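Local coordinates for protein inactive glucansucrase (Lactobacillus reuteri, PDB 5JBD) that is an inactive glucansucrase of the TIM-barrel glycosyl hydrolase family 70 and binds a calcium ion, at residues 190-195 / 764-769; 214-219 / 821-826; 220-225 / 235-240; 281-286 / 747-752. All blocks are in the same frame, centred on the assembly; numbering follows the deposited sequence.

Contact 1: 190-195 / 764-769; sequences DSDQVI and VTRTNN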
loop_
_atom_site.group_PDB
_atom_site.type_symbol
_atom_site.label_atom_id
_atom_site.label_comp_id
_atom_site.label_asym_id
_atom_site.label_seq_id
_atom_site.Cartn_x
_atom_site.Cartn_y
_atom_site.Cartn_z
ATOM N N ASP A 190 11.135 0.700 6.771
ATOM C CA ASP A 190 10.656 -0.627 7.175
ATOM C C ASP A 190 10.825 -0.910 8.647
ATOM O O ASP A 190 9.882 -1.334 9.321
ATOM C CB ASP A 190 11.408 -1.729 6.420
ATOM C CG ASP A 190 11.114 -1.745 4.947
ATOM O OD1 ASP A 190 10.033 -1.285 4.540
ATOM O OD2 ASP A 190 11.974 -2.263 4.196
ATOM N N SER A 191 12.023 -0.653 9.151
ATOM C CA SER A 191 12.335 -1.010 10.522
ATOM C C SER A 191 12.174 0.158 11.547
ATOM O O SER A 191 12.764 0.139 12.626
ATOM C CB SER A 191 13.671 -1.755 10.519
ATOM O OG SER A 191 13.434 -3.043 9.884
ATOM N N ASP A 192 11.319 1.135 11.210
ATOM C CA ASP A 192 10.806 2.138 12.180
ATOM C C ASP A 192 9.479 1.652 12.760
ATOM O O ASP A 192 8.402 2.054 12.322
ATOM C CB ASP A 192 10.664 3.530 11.525
ATOM C CG ASP A 192 11.951 4.341 11.568
ATOM O OD1 ASP A 192 13.003 3.832 12.046
ATOM O OD2 ASP A 192 11.911 5.509 11.123
ATOM N N GLN A 193 9.578 0.753 13.733
ATOM C CA GLN A 193 8.431 0.035 14.273
ATOM C C GLN A 193 8.521 -0.126 15.764
ATOM O O GLN A 193 9.597 -0.178 16.359
ATOM C CB GLN A 193 8.333 -1.388 13.708
ATOM C CG GLN A 193 8.356 -1.531 12.199
ATOM C CD GLN A 193 7.080 -1.092 11.520
ATOM O OE1 GLN A 193 6.019 -0.961 12.147
ATOM N NE2 GLN A 193 7.168 -0.874 10.214
ATOM N N VAL A 194 7.342 -0.290 16.339
ATOM C CA VAL A 194 7.176 -0.692 17.696
ATOM C C VAL A 194 6.141 -1.832 17.706
ATOM O O VAL A 194 5.168 -1.794 16.956
ATOM C CB VAL A 194 6.778 0.603 18.461
ATOM C CG1 VAL A 194 5.391 0.549 19.054
ATOM C CG2 VAL A 194 7.896 1.064 19.392
ATOM N N ILE A 195 6.349 -2.847 18.532
ATOM C CA ILE A 195 5.322 -3.895 18.744
ATOM C C ILE A 195 4.519 -3.626 20.013
ATOM O O ILE A 195 5.032 -3.025 20.951
ATOM C CB ILE A 195 5.902 -5.326 18.826
ATOM C CG1 ILE A 195 6.936 -5.475 19.956
ATOM C CG2 ILE A 195 6.511 -5.722 17.480
ATOM C CD1 ILE A 195 7.424 -6.908 20.157
ATOM N N VAL A 764 4.967 -1.034 24.756
ATOM C CA VAL A 764 5.694 -1.264 23.493
ATOM C C VAL A 764 7.199 -1.508 23.606
ATOM O O VAL A 764 7.830 -1.194 24.612
ATOM C CB VAL A 764 5.488 -0.100 22.496
ATOM C CG1 VAL A 764 4.005 0.234 22.351
ATOM C CG2 VAL A 764 6.290 1.140 22.883
ATOM N N THR A 765 7.757 -2.064 22.528
ATOM C CA THR A 765 9.191 -2.344 22.415
ATOM C C THR A 765 9.634 -1.968 21.004
ATOM O O THR A 765 8.921 -2.231 20.025
ATOM C CB THR A 765 9.485 -3.830 22.696
ATOM O OG1 THR A 765 9.176 -4.114 24.062
ATOM C CG2 THR A 765 10.945 -4.186 22.431
ATOM N N ARG A 766 10.810 -1.350 20.910
ATOM C CA ARG A 766 11.355 -0.873 19.637
ATOM C C ARG A 766 11.886 -2.071 18.840
ATOM O O ARG A 766 12.797 -2.744 19.292
ATOM C CB ARG A 766 12.506 0.115 19.901
ATOM C CG ARG A 766 13.150 0.730 18.666
ATOM C CD ARG A 766 12.230 1.717 17.986
ATOM N NE ARG A 766 12.879 2.303 16.813
ATOM C CZ ARG A 766 13.009 1.704 15.622
ATOM N NH1 ARG A 766 12.542 0.470 15.427
ATOM N NH2 ARG A 766 13.626 2.345 14.619
ATOM N N THR A 767 11.339 -2.291 17.645
ATOM C CA THR A 767 11.702 -3.455 16.832
ATOM C C THR A 767 11.963 -3.129 15.371
ATOM O O THR A 767 11.615 -2.045 14.887
ATOM C CB THR A 767 10.587 -4.524 16.854
ATOM O OG1 THR A 767 9.426 -4.037 16.167
ATOM C CG2 THR A 767 10.230 -4.914 18.281
ATOM N N ASN A 768 12.555 -4.107 14.676
ATOM C CA ASN A 768 12.624 -4.093 13.214
ATOM C C ASN A 768 11.275 -4.553 12.630
ATOM O O ASN A 768 10.296 -4.748 13.374
ATOM C CB ASN A 768 13.806 -4.954 12.720
ATOM C CG ASN A 768 13.628 -6.447 12.977
ATOM O OD1 ASN A 768 12.549 -6.930 13.331
ATOM N ND2 ASN A 768 14.711 -7.197 12.791
ATOM N N ASN A 769 11.232 -4.753 11.315
ATOM C CA ASN A 769 9.987 -5.139 10.633
ATOM C C ASN A 769 9.521 -6.592 10.868
ATOM O O ASN A 769 8.458 -6.981 10.383
ATOM C CB ASN A 769 10.063 -4.824 9.141
ATOM C CG ASN A 769 11.127 -5.629 8.407
ATOM O OD1 ASN A 769 11.891 -6.388 9.007
ATOM N ND2 ASN A 769 11.209 -5.415 7.106
#

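Contact 2: 214-219 / 821-826; sequences SNYRLM and ISTGVA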
loop_
_atom_site.group_PDB
_atom_site.type_symbol
_atom_site.label_atom_id
_atom_site.label_comp_id
_atom_site.label_asym_id
_atom_site.label_seq_id
_atom_site.Cartn_x
_atom_site.Cartn_y
_atom_site.Cartn_z
ATOM N N SER A 214 -3.135 -9.766 24.376
ATOM C CA SER A 214 -3.600 -10.739 23.405
ATOM C C SER A 214 -2.890 -12.082 23.607
ATOM O O SER A 214 -1.711 -12.132 23.958
ATOM C CB SER A 214 -3.385 -10.212 21.982
ATOM O OG SER A 214 -3.662 -11.196 20.989
ATOM N N ASN A 215 -3.643 -13.156 23.390
ATOM C CA ASN A 215 -3.105 -14.517 23.330
ATOM C C ASN A 215 -2.617 -14.871 21.913
ATOM O O ASN A 215 -2.157 -15.976 21.709
ATOM C CB ASN A 215 -4.173 -15.525 23.756
ATOM C CG ASN A 215 -4.532 -15.414 25.225
ATOM O OD1 ASN A 215 -5.706 -15.434 25.575
ATOM N ND2 ASN A 215 -3.527 -15.274 26.091
ATOM N N TYR A 216 -2.749 -13.953 20.955
ATOM C CA TYR A 216 -2.399 -14.213 19.567
ATOM C C TYR A 216 -1.160 -13.407 19.182
ATOM O O TYR A 216 -0.090 -13.664 19.731
ATOM C CB TYR A 216 -3.638 -14.024 18.685
ATOM C CG TYR A 216 -4.642 -15.094 19.045
ATOM C CD1 TYR A 216 -4.505 -16.384 18.544
ATOM C CD2 TYR A 216 -5.667 -14.849 19.962
ATOM C CE1 TYR A 216 -5.376 -17.396 18.913
ATOM C CE2 TYR A 216 -6.561 -15.860 20.331
ATOM C CZ TYR A 216 -6.403 -17.133 19.809
ATOM O OH TYR A 216 -7.271 -18.153 20.154
ATOM N N ARG A 217 -1.284 -12.423 18.300
ATOM C CA ARG A 217 -0.122 -11.713 17.781
ATOM C C ARG A 217 0.965 -12.681 17.265
ATOM O O ARG A 217 2.156 -12.497 17.542
ATOM C CB ARG A 217 0.450 -10.718 18.825
ATOM C CG ARG A 217 -0.500 -9.568 19.192
ATOM C CD ARG A 217 0.199 -8.415 19.926
ATOM N NE ARG A 217 -0.718 -7.301 20.201
ATOM C CZ ARG A 217 -1.175 -6.906 21.409
ATOM N NH1 ARG A 217 -0.787 -7.487 22.547
ATOM N NH2 ARG A 217 -2.026 -5.886 21.478
ATOM N N LEU A 218 0.551 -13.717 16.539
ATOM C CA LEU A 218 1.515 -14.625 15.904
ATOM C C LEU A 218 2.072 -13.848 14.729
ATOM O O LEU A 218 1.354 -13.584 13.770
ATOM C CB LEU A 218 0.858 -15.921 15.440
ATOM C CG LEU A 218 0.165 -16.755 16.523
ATOM C CD1 LEU A 218 -0.313 -18.087 15.962
ATOM C CD2 LEU A 218 1.043 -16.985 17.750
ATOM N N MET A 219 3.314 -13.393 14.845
ATOM C CA MET A 219 3.910 -12.534 13.815
ATOM C C MET A 219 4.767 -13.356 12.847
ATOM O O MET A 219 5.314 -14.375 13.213
ATOM C CB MET A 219 4.755 -11.434 14.446
ATOM C CG MET A 219 3.919 -10.466 15.272
ATOM S SD MET A 219 4.881 -9.086 15.865
ATOM C CE MET A 219 5.180 -8.133 14.406
ATOM N N ILE A 821 -4.340 -22.888 10.059
ATOM C CA ILE A 821 -2.996 -23.488 10.194
ATOM C C ILE A 821 -2.186 -22.806 11.292
ATOM O O ILE A 821 -1.653 -23.465 12.159
ATOM C CB ILE A 821 -2.200 -23.448 8.848
ATOM C CG1 ILE A 821 -2.916 -24.329 7.798
ATOM C CG2 ILE A 821 -0.754 -23.909 9.043
ATOM C CD1 ILE A 821 -2.287 -24.461 6.410
ATOM N N SER A 822 -2.082 -21.484 11.242
ATOM C CA SER A 822 -1.175 -20.776 12.146
ATOM C C SER A 822 -1.590 -20.915 13.614
ATOM O O SER A 822 -0.723 -21.054 14.470
ATOM C CB SER A 822 -1.011 -19.302 11.756
ATOM O OG SER A 822 -2.082 -18.483 12.204
ATOM N N THR A 823 -2.898 -20.936 13.882
ATOM C CA THR A 823 -3.433 -20.975 15.273
ATOM C C THR A 823 -3.962 -22.314 15.753
ATOM O O THR A 823 -4.020 -22.547 16.963
ATOM C CB THR A 823 -4.604 -20.003 15.435
ATOM O OG1 THR A 823 -5.641 -20.341 14.496
ATOM C CG2 THR A 823 -4.141 -18.591 15.213
ATOM N N GLY A 824 -4.381 -23.172 14.821
ATOM C CA GLY A 824 -5.089 -24.402 15.161
ATOM C C GLY A 824 -6.519 -24.207 15.660
ATOM O O GLY A 824 -7.100 -25.158 16.172
ATOM N N VAL A 825 -7.094 -23.006 15.488
ATOM C CA VAL A 825 -8.503 -22.752 15.831
ATOM C C VAL A 825 -9.233 -22.077 14.675
ATOM O O VAL A 825 -8.603 -21.506 13.774
ATOM C CB VAL A 825 -8.667 -21.918 17.127
ATOM C CG1 VAL A 825 -8.061 -22.653 18.317
ATOM C CG2 VAL A 825 -8.056 -20.536 16.994
ATOM N N ALA A 826 -10.566 -22.182 14.690
ATOM C CA ALA A 826 -11.390 -21.610 13.626
ATOM C C ALA A 826 -11.592 -20.115 13.843
ATOM O O ALA A 826 -11.517 -19.638 14.980
ATOM C CB ALA A 826 -12.734 -22.308 13.542
#

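Contact 3: 220-225 / 235-240; sequences NRTINN and SPELLV. With CA (calcium ion), chain C.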
loop_
_atom_site.group_PDB
_atom_site.type_symbol
_atom_site.label_atom_id
_atom_site.label_comp_id
_atom_site.label_asym_id
_atom_site.label_seq_id
_atom_site.Cartn_x
_atom_site.Cartn_y
_atom_site.Cartn_z
ATOM N N ASN A 220 4.833 -12.893 11.612
ATOM C CA ASN A 220 5.685 -13.466 10.573
ATOM C C ASN A 220 5.227 -14.864 10.146
ATOM O O ASN A 220 6.024 -15.639 9.622
ATOM C CB ASN A 220 7.171 -13.481 11.005
ATOM C CG ASN A 220 7.635 -12.147 11.563
ATOM O OD1 ASN A 220 7.676 -11.132 10.866
ATOM N ND2 ASN A 220 7.979 -12.141 12.836
ATOM N N ARG A 221 3.934 -15.165 10.295
ATOM C CA ARG A 221 3.362 -16.419 9.803
ATOM C C ARG A 221 2.969 -16.217 8.349
ATOM O O ARG A 221 1.823 -16.461 7.942
ATOM C CB ARG A 221 2.180 -16.875 10.659
ATOM C CG ARG A 221 2.519 -17.146 12.124
ATOM C CD ARG A 221 3.630 -18.177 12.286
ATOM N NE ARG A 221 3.676 -18.679 13.657
ATOM C CZ ARG A 221 3.019 -19.748 14.128
ATOM N NH1 ARG A 221 2.242 -20.520 13.356
ATOM N NH2 ARG A 221 3.149 -20.061 15.413
ATOM N N THR A 222 3.979 -15.826 7.576
ATOM C CA THR A 222 3.851 -15.266 6.244
ATOM C C THR A 222 4.365 -16.271 5.230
ATOM O O THR A 222 5.370 -16.941 5.478
ATOM C CB THR A 222 4.696 -13.999 6.130
ATOM O OG1 THR A 222 6.011 -14.232 6.681
ATOM C CG2 THR A 222 4.014 -12.849 6.915
ATOM N N ILE A 223 3.653 -16.382 4.109
ATOM C CA ILE A 223 4.029 -17.276 2.988
ATOM C C ILE A 223 4.234 -18.714 3.500
ATOM O O ILE A 223 3.339 -19.231 4.206
ATOM C CB ILE A 223 5.221 -16.717 2.150
ATOM C CG1 ILE A 223 5.164 -15.199 2.023
ATOM C CG2 ILE A 223 5.202 -17.320 0.751
ATOM C CD1 ILE A 223 6.252 -14.615 1.143
ATOM N N ASN A 224 5.393 -19.343 3.236
ATOM C CA ASN A 224 5.643 -20.710 3.708
ATOM C C ASN A 224 5.901 -20.842 5.211
ATOM O O ASN A 224 5.970 -21.962 5.709
ATOM C CB ASN A 224 6.766 -21.375 2.906
ATOM C CG ASN A 224 6.432 -21.463 1.419
ATOM O OD1 ASN A 224 5.549 -22.229 1.028
ATOM N ND2 ASN A 224 7.083 -20.639 0.606
ATOM N N ASN A 225 5.993 -19.733 5.952
ATOM C CA ASN A 225 6.107 -19.809 7.422
ATOM C C ASN A 225 4.758 -19.758 8.163
ATOM O O ASN A 225 4.723 -19.535 9.373
ATOM C CB ASN A 225 7.047 -18.728 7.958
ATOM C CG ASN A 225 7.621 -19.080 9.324
ATOM O OD1 ASN A 225 7.964 -20.231 9.592
ATOM N ND2 ASN A 225 7.679 -18.099 10.209
ATOM N N SER A 235 9.702 -13.323 5.053
ATOM C CA SER A 235 8.856 -12.183 4.676
ATOM C C SER A 235 8.311 -11.490 5.938
ATOM O O SER A 235 7.741 -12.160 6.798
ATOM C CB SER A 235 7.704 -12.626 3.775
ATOM O OG SER A 235 7.142 -11.505 3.126
ATOM N N PRO A 236 8.486 -10.158 6.055
ATOM C CA PRO A 236 8.202 -9.478 7.336
ATOM C C PRO A 236 6.728 -9.230 7.634
ATOM O O PRO A 236 5.917 -9.022 6.718
ATOM C CB PRO A 236 8.936 -8.136 7.186
ATOM C CG PRO A 236 8.903 -7.865 5.717
ATOM C CD PRO A 236 9.047 -9.213 5.061
ATOM N N GLU A 237 6.397 -9.232 8.921
ATOM C CA GLU A 237 5.044 -8.913 9.372
ATOM C C GLU A 237 4.711 -7.433 9.161
ATOM O O GLU A 237 3.563 -7.098 8.818
ATOM C CB GLU A 237 4.880 -9.248 10.858
ATOM C CG GLU A 237 3.455 -9.044 11.411
ATOM C CD GLU A 237 2.442 -9.911 10.706
ATOM O OE1 GLU A 237 2.636 -11.147 10.750
ATOM O OE2 GLU A 237 1.500 -9.373 10.068
ATOM N N LEU A 238 5.696 -6.561 9.374
ATOM C CA LEU A 238 5.449 -5.108 9.459
ATOM C C LEU A 238 5.914 -4.337 8.224
ATOM O O LEU A 238 7.029 -4.557 7.722
ATOM C CB LEU A 238 6.135 -4.548 10.706
ATOM C CG LEU A 238 5.790 -5.239 12.031
ATOM C CD1 LEU A 238 6.578 -4.643 13.191
ATOM C CD2 LEU A 238 4.301 -5.178 12.333
ATOM N N LEU A 239 5.043 -3.451 7.738
ATOM C CA LEU A 239 5.345 -2.507 6.655
ATOM C C LEU A 239 5.260 -1.064 7.159
ATOM O O LEU A 239 6.291 -0.400 7.337
ATOM C CB LEU A 239 4.376 -2.704 5.480
ATOM C CG LEU A 239 4.436 -4.051 4.758
ATOM C CD1 LEU A 239 3.340 -4.123 3.699
ATOM C CD2 LEU A 239 5.822 -4.277 4.147
ATOM N N VAL A 240 4.038 -0.604 7.422
ATOM C CA VAL A 240 3.779 0.787 7.845
ATOM C C VAL A 240 2.376 0.871 8.430
ATOM O O VAL A 240 1.498 0.076 8.068
ATOM C CB VAL A 240 3.950 1.778 6.662
ATOM C CG1 VAL A 240 2.825 1.636 5.639
ATOM C CG2 VAL A 240 4.050 3.221 7.156
HETATM CA CA CA C . 1.267 -7.421 8.859
HETATM O O HOH W 1 1.494 -13.561 10.917
HETATM O O HOH W 2 8.100 -15.708 5.638
HETATM O O HOH W 3 -1.119 -7.422 9.188
#

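Contact 4: 281-286 / 747-752; sequences RVDAAD and DIVMNQ. With CA (calcium ion), chain C; GOL (glycerol), chain H.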
loop_
_atom_site.group_PDB
_atom_site.type_symbol
_atom_site.label_atom_id
_atom_site.label_comp_id
_atom_site.label_asym_id
_atom_site.label_seq_id
_atom_site.Cartn_x
_atom_site.Cartn_y
_atom_site.Cartn_z
ATOM N N ARG A 281 -7.903 -8.124 -5.628
ATOM C CA ARG A 281 -6.468 -7.954 -5.682
ATOM C C ARG A 281 -6.034 -7.851 -4.227
ATOM O O ARG A 281 -6.467 -6.941 -3.523
ATOM C CB ARG A 281 -6.108 -6.707 -6.502
ATOM C CG ARG A 281 -4.627 -6.434 -6.669
ATOM C CD ARG A 281 -4.039 -5.670 -5.493
ATOM N NE ARG A 281 -2.697 -5.140 -5.750
ATOM C CZ ARG A 281 -1.985 -4.437 -4.865
ATOM N NH1 ARG A 281 -2.472 -4.175 -3.660
ATOM N NH2 ARG A 281 -0.790 -3.968 -5.197
ATOM N N VAL A 282 -5.199 -8.778 -3.761
ATOM C CA VAL A 282 -4.892 -8.877 -2.336
ATOM C C VAL A 282 -3.600 -8.126 -1.994
ATOM O O VAL A 282 -2.489 -8.579 -2.316
ATOM C CB VAL A 282 -4.830 -10.340 -1.867
ATOM C CG1 VAL A 282 -4.600 -10.404 -0.364
ATOM C CG2 VAL A 282 -6.119 -11.069 -2.245
ATOM N N ASP A 283 -3.759 -6.961 -1.362
ATOM C CA ASP A 283 -2.625 -6.110 -1.001
ATOM C C ASP A 283 -1.774 -6.746 0.087
ATOM O O ASP A 283 -2.309 -7.329 1.047
ATOM C CB ASP A 283 -3.133 -4.761 -0.487
ATOM C CG ASP A 283 -2.006 -3.781 -0.187
ATOM O OD1 ASP A 283 -1.256 -3.413 -1.124
ATOM O OD2 ASP A 283 -1.887 -3.388 0.984
ATOM N N ALA A 284 -0.455 -6.661 -0.062
ATOM C CA ALA A 284 0.491 -7.094 0.990
ATOM C C ALA A 284 0.305 -8.555 1.411
ATOM O O ALA A 284 0.393 -8.917 2.596
ATOM C CB ALA A 284 0.384 -6.155 2.203
ATOM N N ALA A 285 0.031 -9.410 0.430
ATOM C CA ALA A 285 -0.229 -10.835 0.706
ATOM C C ALA A 285 0.962 -11.562 1.320
ATOM O O ALA A 285 0.757 -12.610 1.932
ATOM C CB ALA A 285 -0.681 -11.556 -0.545
ATOM N N ASP A 286 2.172 -10.999 1.208
ATOM C CA ASP A 286 3.352 -11.557 1.871
ATOM C C ASP A 286 3.562 -11.068 3.305
ATOM O O ASP A 286 4.510 -11.499 3.957
ATOM C CB ASP A 286 4.667 -11.268 1.091
ATOM C CG ASP A 286 4.633 -11.725 -0.391
ATOM O OD1 ASP A 286 3.772 -12.542 -0.766
ATOM O OD2 ASP A 286 5.512 -11.252 -1.159
ATOM N N ASP A 747 -9.147 -3.904 -4.600
ATOM C CA ASP A 747 -7.922 -3.965 -3.832
ATOM C C ASP A 747 -8.311 -4.055 -2.364
ATOM O O ASP A 747 -8.772 -3.069 -1.790
ATOM C CB ASP A 747 -7.110 -2.682 -4.096
ATOM C CG ASP A 747 -5.623 -2.862 -3.925
ATOM O OD1 ASP A 747 -5.219 -3.597 -3.006
ATOM O OD2 ASP A 747 -4.855 -2.247 -4.726
ATOM N N ILE A 748 -8.140 -5.229 -1.766
ATOM C CA ILE A 748 -8.518 -5.466 -0.360
ATOM C C ILE A 748 -7.246 -5.386 0.473
ATOM O O ILE A 748 -6.222 -5.950 0.088
ATOM C CB ILE A 748 -9.318 -6.785 -0.144
ATOM C CG1 ILE A 748 -9.840 -6.866 1.304
ATOM C CG2 ILE A 748 -8.507 -8.038 -0.508
ATOM C CD1 ILE A 748 -10.781 -8.019 1.551
ATOM N N VAL A 749 -7.330 -4.681 1.607
ATOM C CA VAL A 749 -6.147 -4.229 2.345
ATOM C C VAL A 749 -6.234 -4.659 3.805
ATOM O O VAL A 749 -6.689 -3.890 4.657
ATOM C CB VAL A 749 -6.000 -2.697 2.263
ATOM C CG1 VAL A 749 -4.707 -2.225 2.939
ATOM C CG2 VAL A 749 -6.036 -2.250 0.807
ATOM N N MET A 750 -5.791 -5.892 4.084
ATOM C CA MET A 750 -5.839 -6.465 5.441
ATOM C C MET A 750 -4.623 -6.152 6.309
ATOM O O MET A 750 -4.660 -6.421 7.509
ATOM C CB MET A 750 -6.051 -7.987 5.391
ATOM C CG MET A 750 -7.445 -8.401 4.935
ATOM S SD MET A 750 -7.703 -10.188 4.747
ATOM C CE MET A 750 -7.051 -10.438 3.081
ATOM N N ASN A 751 -3.559 -5.576 5.749
ATOM C CA ASN A 751 -2.323 -5.482 6.514
ATOM C C ASN A 751 -2.362 -4.405 7.586
ATOM O O ASN A 751 -1.911 -4.660 8.703
ATOM C CB ASN A 751 -1.105 -5.244 5.649
ATOM C CG ASN A 751 0.175 -5.173 6.473
ATOM O OD1 ASN A 751 0.613 -6.170 7.078
ATOM N ND2 ASN A 751 0.769 -3.988 6.527
ATOM N N GLN A 752 -2.822 -3.207 7.215
ATOM C CA GLN A 752 -2.781 -2.050 8.120
ATOM C C GLN A 752 -3.953 -1.088 7.961
ATOM O O GLN A 752 -4.579 -1.028 6.907
ATOM C CB GLN A 752 -1.484 -1.243 7.943
ATOM C CG GLN A 752 -1.470 -0.257 6.767
ATOM C CD GLN A 752 -1.310 -0.922 5.399
ATOM O OE1 GLN A 752 -0.586 -1.898 5.257
ATOM N NE2 GLN A 752 -1.975 -0.375 4.390
HETATM CA CA CA C . 1.267 -7.421 8.859
HETATM C C1 GOL H . 2.211 -1.724 0.449
HETATM O O1 GOL H . 1.446 -2.872 0.031
HETATM C C2 GOL H . 1.337 -0.476 0.602
HETATM O O2 GOL H . 0.402 -0.398 -0.489
HETATM C C3 GOL H . 0.584 -0.491 1.933
HETATM O O3 GOL H . -0.641 -1.227 1.800
HETATM O O HOH W 4 -2.987 -5.264 2.898
HETATM O O HOH W 5 -5.003 -7.656 2.036
HETATM O O HOH W 3 -1.119 -7.422 9.188
#

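Contact 1: 190-195 / 764-769
Val764 packs obliquely across Val194, its CB 3.5 Å from Val194 CG1. Thr765 exchanges two backbone bonds with Ile195: its N reaches Ile195 O at 3.3 Å, and its O receives Ile195 N at 3.0 Å. Arg766, the non-hydrogen-bonded partner of Val194, extends CG anti to its backbone N (chi1 -178°); the chain bends at chi2, and the guanidinium meets the first segment at Ser191 and Asp192. There NH1 (2.8 Å) and NH2 (3.1 Å) both grip Ser191 O, which lies at the edge of the guanidinium, close to its plane. NH2 also makes a salt bridge with Asp192 OD1 at 3.0 Å; the two charged planes stand 85° apart, and Asp192 is held further by Ser174 and Leu175 N. Thr767 restores the hydrogen-bonded pattern, giving its N to Gln193 O, while its CG2 meets Ile195 CG1 at 3.7 Å with the side chains crossing at about a right angle. Past the strand, Asn768 lays CB against Ser191 OG, and Asn769 N donates to that same hydroxyl at 3.1 Å. The alternating pairs are those of an antiparallel beta pairing, here between two inner strands of a six-stranded sheet, flanked by 841-845 and 784-791.

Contact 2: 214-219 / 821-826
Tyr216 and Leu218 reach across to Ser822, Thr823 and Val825 where two irregular loops, each bearing an ST turn, pack together at the surface of this family 70 protein. The tyrosine and Thr823 cross at about a right angle, with Thr823 CG2 placed obliquely to the ring, 4.0 Å from Tyr216 CD1. At the far end of the ring, Tyr216 and Val825 approach tip to tip, OH to CG2 at 4.0 Å. Leu218 starts toward the other loop at CB, and its CD1 touches two neighbours, lying 3.3 Å from the backbone oxygen Ser822 O and 3.9 Å from Thr823 CG2. That threonine methyl therefore touches both Tyr216 and Leu218. The contact is small, burying 174 Å², and the partners meet through van der Waals packing; Ser822 OG instead bonds to Asp291 and Asp289. Tyr216 and Val825 both also touch Pro249, at the start of helix 249-263. Each loop is shaped by its own serine or threonine: Ser214 OG receives Tyr216 N at 2.9 Å. In the other, chi1 of 58° sets Thr823 OG1 between its backbone N and carbonyl carbon, and Val825 N donates to it at 3.2 Å in a nearly straight bond of 168°.

Contact 3: 220-225 / 235-240
The CA atoms of Asn220 and Glu237 lie 4.8 Å apart and those of Thr222 and Ser235 6.1 Å, in two irregular runs with an inverse gamma turn centred on Arg221. Asn220 and Glu237 are joined by a reciprocal pair of bonds. Asn220 N donates to Glu237 OE1 at 2.9 Å, on that oxygen's anti lone pair, away from OE2, and Glu237 N returns a bond to Asn220 OD1 at 3.0 Å. The amide and carboxylate planes are 43° apart. Glu237 sends CG anti to its backbone N (chi1 -176°) and then bends at chi2. With OE1 held by Asn220 N and by a water that also takes Arg221 N, OE2 binds calcium at 2.3 Å, as does the backbone Glu237 O. Asn220 thus acts as a second-shell residue of the metal site, which Asp243, Asn287, Asn751 and a water help to complete; its own ND2 bonds to Arg770 O. Thr222 OG1 donates to Ser235 O at 2.7 Å and accepts from a second water that also binds Ser235 N. Ile223 adds apolar packing, CD1 on Ser235 CB at 3.6 Å. Both segments belong to the loop joining strands 193-197 and 242-244; Ala327 and Met330 of helix 326-333 cover Ile223, while Glu237 packs on Asn842 of strand 841-845.

Contact 4: 281-286 / 747-752
Arg281 and Asp747 sit side by side on neighbouring parallel strands, which are tied by Ile748 N to Arg281 O and Asp283 N to Ile748 O, each 3.0 Å. Among charged groups, Arg281 NH1 joins both acids. It meets Asp283 OD1 at 2.9 Å through the anti lone pair and near the guanidinium plane, whereas Asp747 OD1, also at 2.9 Å, is tilted 29° from that plane. Asp747 OD2 lies over one guanidinium face and bonds to Tyr707 and Trp690. Apolar contacts lie on the face that Val282 and Ile748 share: Val282 CG2 meets Ile748 CG2, and its CG1 touches Met750 CE, both at 4.2 Å. Ligands gather beyond the strand ends. Glycerol O3 donates to Asp283 OD2 at 2.6 Å and accepts from Gln752 NE2, while Asn751 binds calcium through OD1 at 2.3 Å and directs ND2 to Gln752 OE1. The pairing of the first and last of the eight parallel strands in chain order is the one that closes a TIM barrel. Strand 279-282 lies between 319-320 and 743-748 in the parallel barrel sheet; helix 291-304 packs on Val282, Ile748 and Met750, and helix 249-263 on the latter two.

Calcium unites contacts 3 and 4: Glu237 O and Asn751 OD1 both bind it, and one coordinating water belongs to both. Those contacts also meet through Ser235 OG and Asp286 O, 2.8 Å apart. Contact 1 adjoins contact 3 where Asn769 O faces Leu238 N at 3.0 Å, a probable hydrogen bond, and the Gln193 side chain lies about 9 Å from the calcium. Contact 2 also touches contact 3, Met219 CE lying 3.6 Å from Glu237 CG. Contacts 1 and 2 meet directly, Ile195 CG2 4.1 Å from Met219 SD. Contact 3 alone touches all three others: contacts 1 and 2 stay about 8 and 9 Å (nearest atoms) from contact 4, where glycerol lies at the barrel end.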